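Local coordinates for protein diphosphomevalonate decarboxylase, putative (Trypanosoma brucei, PDB 2HKE) that probably catalyses the ATP-dependent decarboxylation of (R)-5-diphosphomevalonate to isopentenyl diphosphate, a precursor of isoprenoids and sterols, at residues Phe46-Ser51 with Ser115-Cys120; Asn105-Ala110 with Phe356-Gln361; Ala281-Thr286 with Leu307-Ala312. The protein carries 1 engineered substitution. All coordinates share one frame; numbering follows the deposited sequence.

Interaction 1: Phe46-Ser51 with Ser115-Cys120; sequences FRSKTS and SASGYC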
loop_
_atom_site.group_PDB
_atom_site.type_symbol
_atom_site.label_atom_id
_atom_site.label_comp_id
_atom_site.label_asym_id
_atom_site.label_seq_id
_atom_site.Cartn_x
_atom_site.Cartn_y
_atom_site.Cartn_z
ATOM N N PHE A 46 3.708 4.688 -11.558
ATOM C CA PHE A 46 3.221 3.311 -11.480
ATOM C C PHE A 46 1.808 3.213 -10.879
ATOM O O PHE A 46 1.505 3.863 -9.877
ATOM C CB PHE A 46 4.171 2.439 -10.658
ATOM C CG PHE A 46 5.607 2.511 -11.123
ATOM C CD1 PHE A 46 5.924 2.336 -12.456
ATOM C CD2 PHE A 46 6.619 2.813 -10.232
ATOM C CE1 PHE A 46 7.245 2.438 -12.885
ATOM C CE2 PHE A 46 7.922 2.904 -10.650
ATOM C CZ PHE A 46 8.240 2.698 -11.948
ATOM N N ARG A 47 1.009 2.331 -11.470
ATOM C CA ARG A 47 -0.392 2.152 -11.084
ATOM C C ARG A 47 -0.913 0.819 -11.615
ATOM O O ARG A 47 -0.274 0.179 -12.484
ATOM C CB ARG A 47 -1.243 3.323 -11.593
ATOM C CG ARG A 47 -1.569 3.309 -13.090
ATOM C CD ARG A 47 -0.354 3.457 -14.002
ATOM N NE ARG A 47 -0.670 3.223 -15.431
ATOM C CZ ARG A 47 -0.780 2.031 -16.043
ATOM N NH1 ARG A 47 -0.653 0.880 -15.394
ATOM N NH2 ARG A 47 -1.058 1.993 -17.341
ATOM N N SER A 48 -2.076 0.388 -11.112
ATOM C CA SER A 48 -2.809 -0.701 -11.735
ATOM C C SER A 48 -3.944 -0.121 -12.551
ATOM O O SER A 48 -4.485 0.931 -12.238
ATOM C CB SER A 48 -3.384 -1.717 -10.762
ATOM O OG SER A 48 -2.379 -2.191 -9.908
ATOM N N LYS A 49 -4.301 -0.853 -13.587
ATOM C CA LYS A 49 -5.339 -0.444 -14.491
ATOM C C LYS A 49 -6.208 -1.661 -14.754
ATOM O O LYS A 49 -5.685 -2.759 -14.980
ATOM C CB LYS A 49 -4.692 0.055 -15.765
ATOM C CG LYS A 49 -5.659 0.428 -16.877
ATOM C CD LYS A 49 -4.869 1.321 -17.874
ATOM C CE LYS A 49 -5.518 1.477 -19.167
ATOM N NZ LYS A 49 -4.551 2.162 -20.121
ATOM N N THR A 50 -7.534 -1.454 -14.682
ATOM C CA THR A 50 -8.533 -2.476 -15.051
ATOM C C THR A 50 -9.581 -1.900 -15.991
ATOM O O THR A 50 -10.071 -0.801 -15.778
ATOM C CB THR A 50 -9.290 -3.038 -13.824
ATOM O OG1 THR A 50 -8.387 -3.715 -12.964
ATOM C CG2 THR A 50 -10.428 -3.988 -14.193
ATOM N N SER A 51 -9.931 -2.705 -16.975
ATOM C CA SER A 51 -11.029 -2.449 -17.890
ATOM C C SER A 51 -12.035 -3.568 -17.718
ATOM O O SER A 51 -11.676 -4.744 -17.613
ATOM C CB SER A 51 -10.534 -2.385 -19.350
ATOM O OG SER A 51 -9.856 -1.152 -19.607
ATOM N N SER A 115 -1.193 -5.752 -5.590
ATOM C CA SER A 115 -2.511 -6.384 -5.384
ATOM C C SER A 115 -3.517 -5.401 -4.779
ATOM O O SER A 115 -4.703 -5.395 -5.144
ATOM C CB SER A 115 -2.382 -7.634 -4.505
ATOM O OG SER A 115 -2.454 -7.245 -3.145
ATOM N N ALA A 116 -3.049 -4.540 -3.890
ATOM C CA ALA A 116 -3.895 -3.497 -3.306
ATOM C C ALA A 116 -4.477 -2.610 -4.397
ATOM O O ALA A 116 -5.671 -2.310 -4.413
ATOM C CB ALA A 116 -3.091 -2.634 -2.359
ATOM N N SER A 117 -3.609 -2.159 -5.285
ATOM C CA SER A 117 -4.035 -1.250 -6.336
ATOM C C SER A 117 -4.913 -1.974 -7.363
ATOM O O SER A 117 -5.935 -1.415 -7.851
ATOM C CB SER A 117 -2.799 -0.609 -6.949
ATOM O OG SER A 117 -1.918 -1.596 -7.473
ATOM N N GLY A 118 -4.562 -3.219 -7.650
ATOM C CA GLY A 118 -5.278 -4.035 -8.628
ATOM C C GLY A 118 -6.709 -4.340 -8.234
ATOM O O GLY A 118 -7.635 -4.173 -9.022
ATOM N N TYR A 119 -6.918 -4.767 -6.998
ATOM C CA TYR A 119 -8.256 -5.044 -6.528
ATOM C C TYR A 119 -9.072 -3.771 -6.378
ATOM O O TYR A 119 -10.294 -3.780 -6.604
ATOM C CB TYR A 119 -8.197 -5.791 -5.197
ATOM C CG TYR A 119 -7.872 -7.249 -5.414
ATOM C CD1 TYR A 119 -8.744 -8.056 -6.106
ATOM C CD2 TYR A 119 -6.714 -7.825 -4.887
ATOM C CE1 TYR A 119 -8.502 -9.410 -6.275
ATOM C CE2 TYR A 119 -6.442 -9.202 -5.083
ATOM C CZ TYR A 119 -7.359 -9.959 -5.782
ATOM O OH TYR A 119 -7.191 -11.302 -6.017
ATOM N N CYS A 120 -8.421 -2.692 -5.979
ATOM C CA CYS A 120 -9.138 -1.405 -5.899
ATOM C C CYS A 120 -9.591 -0.962 -7.297
ATOM O O CYS A 120 -10.741 -0.584 -7.491
ATOM C CB CYS A 120 -8.282 -0.371 -5.269
ATOM S SG CYS A 120 -9.160 1.151 -4.909
HETATM O O HOH W 1 -6.152 -3.588 -11.675
#

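Interaction 2: Asn105-Ala110 with Phe356-Gln361; sequences NFPTAA and FEMLLQ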
loop_
_atom_site.group_PDB
_atom_site.type_symbol
_atom_site.label_atom_id
_atom_site.label_comp_id
_atom_site.label_asym_id
_atom_site.label_seq_id
_atom_site.Cartn_x
_atom_site.Cartn_y
_atom_site.Cartn_z
ATOM N N ASN A 105 1.938 -1.551 -14.260
ATOM C CA ASN A 105 3.257 -1.236 -14.832
ATOM C C ASN A 105 4.349 -1.116 -13.762
ATOM O O ASN A 105 5.351 -0.456 -13.971
ATOM C CB ASN A 105 3.182 0.035 -15.660
ATOM C CG ASN A 105 2.894 1.273 -14.834
ATOM O OD1 ASN A 105 2.410 1.197 -13.682
ATOM N ND2 ASN A 105 3.217 2.437 -15.396
ATOM N N PHE A 106 4.156 -1.748 -12.616
ATOM C CA PHE A 106 5.183 -1.711 -11.592
ATOM C C PHE A 106 6.325 -2.560 -12.103
ATOM O O PHE A 106 6.096 -3.642 -12.673
ATOM C CB PHE A 106 4.690 -2.251 -10.257
ATOM C CG PHE A 106 3.814 -1.281 -9.516
ATOM C CD1 PHE A 106 2.449 -1.317 -9.662
ATOM C CD2 PHE A 106 4.377 -0.324 -8.683
ATOM C CE1 PHE A 106 1.626 -0.393 -8.992
ATOM C CE2 PHE A 106 3.579 0.590 -7.991
ATOM C CZ PHE A 106 2.200 0.562 -8.165
ATOM N N PRO A 107 7.561 -2.093 -11.889
ATOM C CA PRO A 107 8.709 -2.911 -12.275
ATOM C C PRO A 107 8.592 -4.312 -11.712
ATOM O O PRO A 107 8.236 -4.498 -10.543
ATOM C CB PRO A 107 9.888 -2.182 -11.642
ATOM C CG PRO A 107 9.454 -0.802 -11.594
ATOM C CD PRO A 107 7.984 -0.823 -11.280
ATOM N N THR A 108 8.857 -5.306 -12.558
ATOM C CA THR A 108 8.738 -6.686 -12.133
ATOM C C THR A 108 9.862 -6.966 -11.112
ATOM O O THR A 108 10.985 -6.390 -11.188
ATOM C CB THR A 108 8.808 -7.634 -13.366
ATOM O OG1 THR A 108 8.370 -8.950 -13.006
ATOM C CG2 THR A 108 10.210 -7.680 -13.895
ATOM N N ALA A 109 9.561 -7.815 -10.140
ATOM C CA ALA A 109 10.540 -8.209 -9.119
ATOM C C ALA A 109 10.730 -7.175 -8.000
ATOM O O ALA A 109 11.459 -7.450 -7.057
ATOM C CB ALA A 109 11.882 -8.542 -9.745
ATOM N N ALA A 110 10.085 -6.012 -8.095
ATOM C CA ALA A 110 10.282 -4.967 -7.116
ATOM C C ALA A 110 9.448 -5.234 -5.834
ATOM O O ALA A 110 9.723 -4.676 -4.752
ATOM C CB ALA A 110 9.955 -3.613 -7.740
ATOM N N PHE A 356 20.115 0.674 -4.514
ATOM C CA PHE A 356 18.721 0.211 -4.482
ATOM C C PHE A 356 18.364 -0.371 -5.838
ATOM O O PHE A 356 18.969 -0.017 -6.883
ATOM C CB PHE A 356 17.752 1.360 -4.174
ATOM C CG PHE A 356 18.038 2.093 -2.889
ATOM C CD1 PHE A 356 18.311 1.406 -1.705
ATOM C CD2 PHE A 356 17.946 3.486 -2.847
ATOM C CE1 PHE A 356 18.558 2.082 -0.523
ATOM C CE2 PHE A 356 18.225 4.176 -1.617
ATOM C CZ PHE A 356 18.488 3.455 -0.482
ATOM N N GLU A 357 17.346 -1.219 -5.858
ATOM C CA GLU A 357 16.817 -1.700 -7.123
ATOM C C GLU A 357 16.172 -0.510 -7.842
ATOM O O GLU A 357 16.229 -0.400 -9.052
ATOM C CB GLU A 357 15.824 -2.809 -6.901
ATOM C CG GLU A 357 16.361 -4.001 -6.187
ATOM C CD GLU A 357 17.576 -4.577 -6.921
ATOM O OE1 GLU A 357 17.368 -5.152 -8.022
ATOM O OE2 GLU A 357 18.710 -4.396 -6.418
ATOM N N MET A 358 15.563 0.386 -7.071
ATOM C CA MET A 358 15.009 1.612 -7.601
ATOM C C MET A 358 14.643 2.465 -6.421
ATOM O O MET A 358 14.559 1.974 -5.304
ATOM C CB MET A 358 13.756 1.363 -8.445
ATOM C CG MET A 358 12.458 1.410 -7.706
ATOM S SD MET A 358 11.071 1.286 -8.868
ATOM C CE MET A 358 11.482 -0.353 -9.259
ATOM N N LEU A 359 14.447 3.737 -6.684
ATOM C CA LEU A 359 13.984 4.689 -5.672
ATOM C C LEU A 359 12.814 5.476 -6.214
ATOM O O LEU A 359 12.979 6.243 -7.167
ATOM C CB LEU A 359 15.092 5.661 -5.286
ATOM C CG LEU A 359 14.745 6.693 -4.220
ATOM C CD1 LEU A 359 14.424 6.007 -2.892
ATOM C CD2 LEU A 359 15.882 7.685 -4.036
ATOM N N LEU A 360 11.649 5.261 -5.603
ATOM C CA LEU A 360 10.386 5.854 -6.041
ATOM C C LEU A 360 10.144 7.061 -5.183
ATOM O O LEU A 360 10.457 7.004 -4.022
ATOM C CB LEU A 360 9.255 4.862 -5.794
ATOM C CG LEU A 360 7.827 5.239 -6.126
ATOM C CD1 LEU A 360 7.665 5.717 -7.620
ATOM C CD2 LEU A 360 6.931 4.069 -5.810
ATOM N N GLN A 361 9.660 8.157 -5.755
ATOM C CA GLN A 361 9.161 9.272 -4.949
ATOM C C GLN A 361 7.750 9.599 -5.359
ATOM O O GLN A 361 7.430 9.576 -6.531
ATOM C CB GLN A 361 10.099 10.484 -5.020
ATOM C CG GLN A 361 9.563 11.794 -4.380
ATOM C CD GLN A 361 8.636 12.566 -5.283
ATOM O OE1 GLN A 361 8.785 12.530 -6.494
ATOM N NE2 GLN A 361 7.677 13.310 -4.690
#

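Interaction 3: Ala281-Thr286 with Leu307-Ala312; sequences AKKGRT and LPEAVA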
loop_
_atom_site.group_PDB
_atom_site.type_symbol
_atom_site.label_atom_id
_atom_site.label_comp_id
_atom_site.label_asym_id
_atom_site.label_seq_id
_atom_site.Cartn_x
_atom_site.Cartn_y
_atom_site.Cartn_z
ATOM N N ALA A 281 19.666 11.065 14.323
ATOM C CA ALA A 281 20.553 11.338 15.484
ATOM C C ALA A 281 21.515 12.507 15.178
ATOM O O ALA A 281 21.653 13.442 15.999
ATOM C CB ALA A 281 21.285 10.052 15.903
ATOM N N LYS A 282 22.117 12.485 13.986
ATOM C CA LYS A 282 23.060 13.525 13.549
ATOM C C LYS A 282 22.367 14.848 13.305
ATOM O O LYS A 282 22.894 15.910 13.605
ATOM C CB LYS A 282 23.732 13.165 12.237
ATOM C CG LYS A 282 24.931 12.376 12.266
ATOM C CD LYS A 282 26.168 13.075 12.901
ATOM C CE LYS A 282 27.331 12.116 12.704
ATOM N NZ LYS A 282 28.263 12.082 13.879
ATOM N N LYS A 283 21.162 14.786 12.798
ATOM C CA LYS A 283 20.364 15.975 12.560
ATOM C C LYS A 283 19.867 16.563 13.853
ATOM O O LYS A 283 19.612 17.748 13.921
ATOM C CB LYS A 283 19.175 15.622 11.687
ATOM C CG LYS A 283 19.549 15.269 10.275
ATOM C CD LYS A 283 19.815 16.478 9.418
ATOM C CE LYS A 283 18.574 17.044 8.839
ATOM N NZ LYS A 283 18.979 18.256 8.060
ATOM N N GLY A 284 19.730 15.754 14.908
ATOM C CA GLY A 284 19.161 16.235 16.132
ATOM C C GLY A 284 17.652 16.309 16.145
ATOM O O GLY A 284 17.056 16.931 17.017
ATOM N N ARG A 285 17.014 15.692 15.152
ATOM C CA ARG A 285 15.587 15.634 15.108
ATOM C C ARG A 285 15.169 14.497 14.189
ATOM O O ARG A 285 15.961 13.964 13.416
ATOM C CB ARG A 285 14.976 16.964 14.605
ATOM C CG ARG A 285 15.306 17.263 13.179
ATOM C CD ARG A 285 14.723 18.588 12.768
ATOM N NE ARG A 285 15.220 18.982 11.468
ATOM C CZ ARG A 285 14.631 18.746 10.295
ATOM N NH1 ARG A 285 13.480 18.120 10.204
ATOM N NH2 ARG A 285 15.232 19.150 9.183
ATOM N N THR A 286 13.914 14.137 14.309
ATOM C CA THR A 286 13.312 13.104 13.461
ATOM C C THR A 286 12.922 13.756 12.124
ATOM O O THR A 286 11.833 14.300 11.968
ATOM C CB THR A 286 12.161 12.456 14.140
ATOM O OG1 THR A 286 12.592 11.932 15.429
ATOM C CG2 THR A 286 11.618 11.275 13.241
ATOM N N LEU A 307 13.868 16.538 1.788
ATOM C CA LEU A 307 14.004 15.356 0.961
ATOM C C LEU A 307 15.352 15.341 0.231
ATOM O O LEU A 307 15.960 14.290 0.153
ATOM C CB LEU A 307 12.831 15.212 0.003
ATOM C CG LEU A 307 12.808 13.939 -0.874
ATOM C CD1 LEU A 307 11.358 13.480 -1.165
ATOM C CD2 LEU A 307 13.649 14.006 -2.145
ATOM N N PRO A 308 15.771 16.459 -0.406
ATOM C CA PRO A 308 17.051 16.385 -1.144
ATOM C C PRO A 308 18.215 15.943 -0.310
ATOM O O PRO A 308 18.989 15.056 -0.783
ATOM C CB PRO A 308 17.221 17.811 -1.681
ATOM C CG PRO A 308 15.720 18.187 -1.928
ATOM C CD PRO A 308 15.163 17.778 -0.614
ATOM N N GLU A 309 18.349 16.476 0.903
ATOM C CA GLU A 309 19.457 16.066 1.769
ATOM C C GLU A 309 19.314 14.617 2.121
ATOM O O GLU A 309 20.311 13.881 2.126
ATOM C CB GLU A 309 19.539 16.864 3.065
ATOM C CG GLU A 309 20.831 16.602 3.868
ATOM C CD GLU A 309 20.912 17.411 5.126
ATOM O OE1 GLU A 309 20.310 16.983 6.151
ATOM O OE2 GLU A 309 21.552 18.490 5.075
ATOM N N ALA A 310 18.093 14.212 2.463
ATOM C CA ALA A 310 17.846 12.813 2.836
ATOM C C ALA A 310 18.267 11.850 1.717
ATOM O O ALA A 310 18.936 10.849 1.967
ATOM C CB ALA A 310 16.330 12.627 3.281
ATOM N N VAL A 311 17.886 12.151 0.483
ATOM C CA VAL A 311 18.197 11.320 -0.642
ATOM C C VAL A 311 19.714 11.347 -0.931
ATOM O O VAL A 311 20.310 10.282 -1.185
ATOM C CB VAL A 311 17.366 11.681 -1.861
ATOM C CG1 VAL A 311 17.845 10.885 -3.088
ATOM C CG2 VAL A 311 15.878 11.475 -1.580
ATOM N N ALA A 312 20.339 12.519 -0.809
ATOM C CA ALA A 312 21.811 12.623 -0.926
ATOM C C ALA A 312 22.511 11.724 0.102
ATOM O O ALA A 312 23.507 11.036 -0.219
ATOM C CB ALA A 312 22.298 14.089 -0.743
#

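Interaction 1: Phe46-Ser51 with Ser115-Cys120
Ser48 and Ser117 meet through their hydroxyls. Ser48 OG and Ser117 OG form a short hydrogen bond of 2.5 Å, and either could be the donor. Ser48 turns its OG back beside its own backbone N (chi1 -53°), and this carries the oxygen across to the helix. Ser117 OG is also hydrogen-bonded to Ser114 O, one turn earlier, so two partners fix its rotation. This is the tight end of the contact. Gly118 comes next, and its CA lies 5.2 Å from the CA of Ser48. Ser48 CB lies 3.7 Å from Gly118 N. Ser48 OG also comes near that N, but the angle is too poor for a bond.

Two residues along the strand the packing is looser. Thr50 OG1 and Gly118 O are 4.0 Å apart, and a water fills the step between them. The water lies 2.6 Å from Thr50 OG1 and donates to Gly118 O at 3.1 Å. Thr50 OG1 has a further partner in Ser102 OG. The Thr50 side chain also touches Ala121, Met122 and Ala125, farther along the same helix. Ser115 points away from the strand and is exposed.

Strand 48-51 and helix 115-120 run nearly parallel, at 25° and 7.2 Å between axes. A helix laid on a sheet strand through small residues fits the S5-like N-terminal domain of GHMP kinase relatives, in which this helix follows the glycine- and serine-rich phosphate-binding loop.

Interaction 2: Asn105-Ala110 with Phe356-Gln361
Ala110 touches Met358 with its CB, while its carbonyl O accepts a hydrogen bond from Asn297 ND2. The contact between the two segments themselves is apolar. Ala110 CB faces the methyl end of Met358, with Met358 CE at 3.9 Å as modelled. That methyl is modelled too close to Pro107 CG, so the exact place of Met358 CE is doubtful, and the distance from Ala110 carries the same doubt. Pro107 is the other partner of the methionine. Its ring and the Met358 chain cross at about a right angle. Pro107 CG lies 3.8 Å from Met358 SD. The Met358 chain runs straight out through CG and then bends at the sulfur (chi3 68°), and the methyl is modelled toward the loop.

Pro107 begins the sequence that in GHMP kinases forms the phosphate-binding loop, and probably does so here. Strand 358-361 belongs to the five-stranded sheet of the C-terminal domain. The contact therefore lies where the two domains of the GHMP fold meet.

Pro107 to Ala110 form a type II turn. Ala109 has a positive phi of 79° at its third position, as this turn type asks. The backbone bond that closes it, Ala110 N to Pro107 O, is weak at 3.4 Å. The outer corner, Thr108 and Ala109, is exposed, whereas Ala110 is buried. Ala110 and Met358 both touch Val189 of the neighbouring strand 183-189, and Met358 also rests on Phe326 of strand 325-327, the neighbour on the other side. Pro107 also packs on Phe46.

Interaction 3: Ala281-Thr286 with Leu307-Ala312
Lys283 and Glu309 form a salt bridge between two helices, reaching for each other from opposite directions. Lys283 NZ donates to Glu309 OE1 at 2.7 Å. The ammonium comes in on the syn side of that oxygen, 26° out of the carboxylate plane. Lys283 CE passes 3.2 Å from the same Glu309 OE1. The lysine chain bends at chi2 and chi3. The glutamate reaches straight out, with CG anti to the backbone N (chi1 -170°). Glu309 OE1 takes a second hydrogen bond from Tyr279 OH, so two groups grip one oxygen.

The helices 267-283 and 307-317 belong to the C-terminal domain of the GHMP kinase type. Strands 288-291 and 298-303, an antiparallel pair, join them.

As for nonpolar contact, both side chains also touch Tyr345.

Among the longer-range charges, Arg285 NH2 is 6.3 Å from Glu309 OE1. It pairs instead with Asp306 OD1, and it may still add to the positive field around the glutamate. In the backbone, Gly284 ends the first helix as the C-prime residue of a Schellman motif, with a phi of 80°.

From the N terminus, residues 46-51 start interaction 1, which closes a loop at 115-120 within the N-terminal domain. Before it closes, 105-110 opens interaction 2, so the two cross. They also touch, since Phe46 packs on Phe106. Interaction 2 closes only at 356-361 and joins the N-terminal domain to the sheet of the C-terminal domain. Interaction 3 opens and closes between these ends. It ties helix 267-283 to helix 307-317, with strands 288-291 and 298-303 between them in the chain. It touches interaction 2 where Val311 meets Leu359, and Leu307 meets Gln361. Interactions 1 and 3 are far apart, about 33 Å between centres, on opposite sides of the chain's centre.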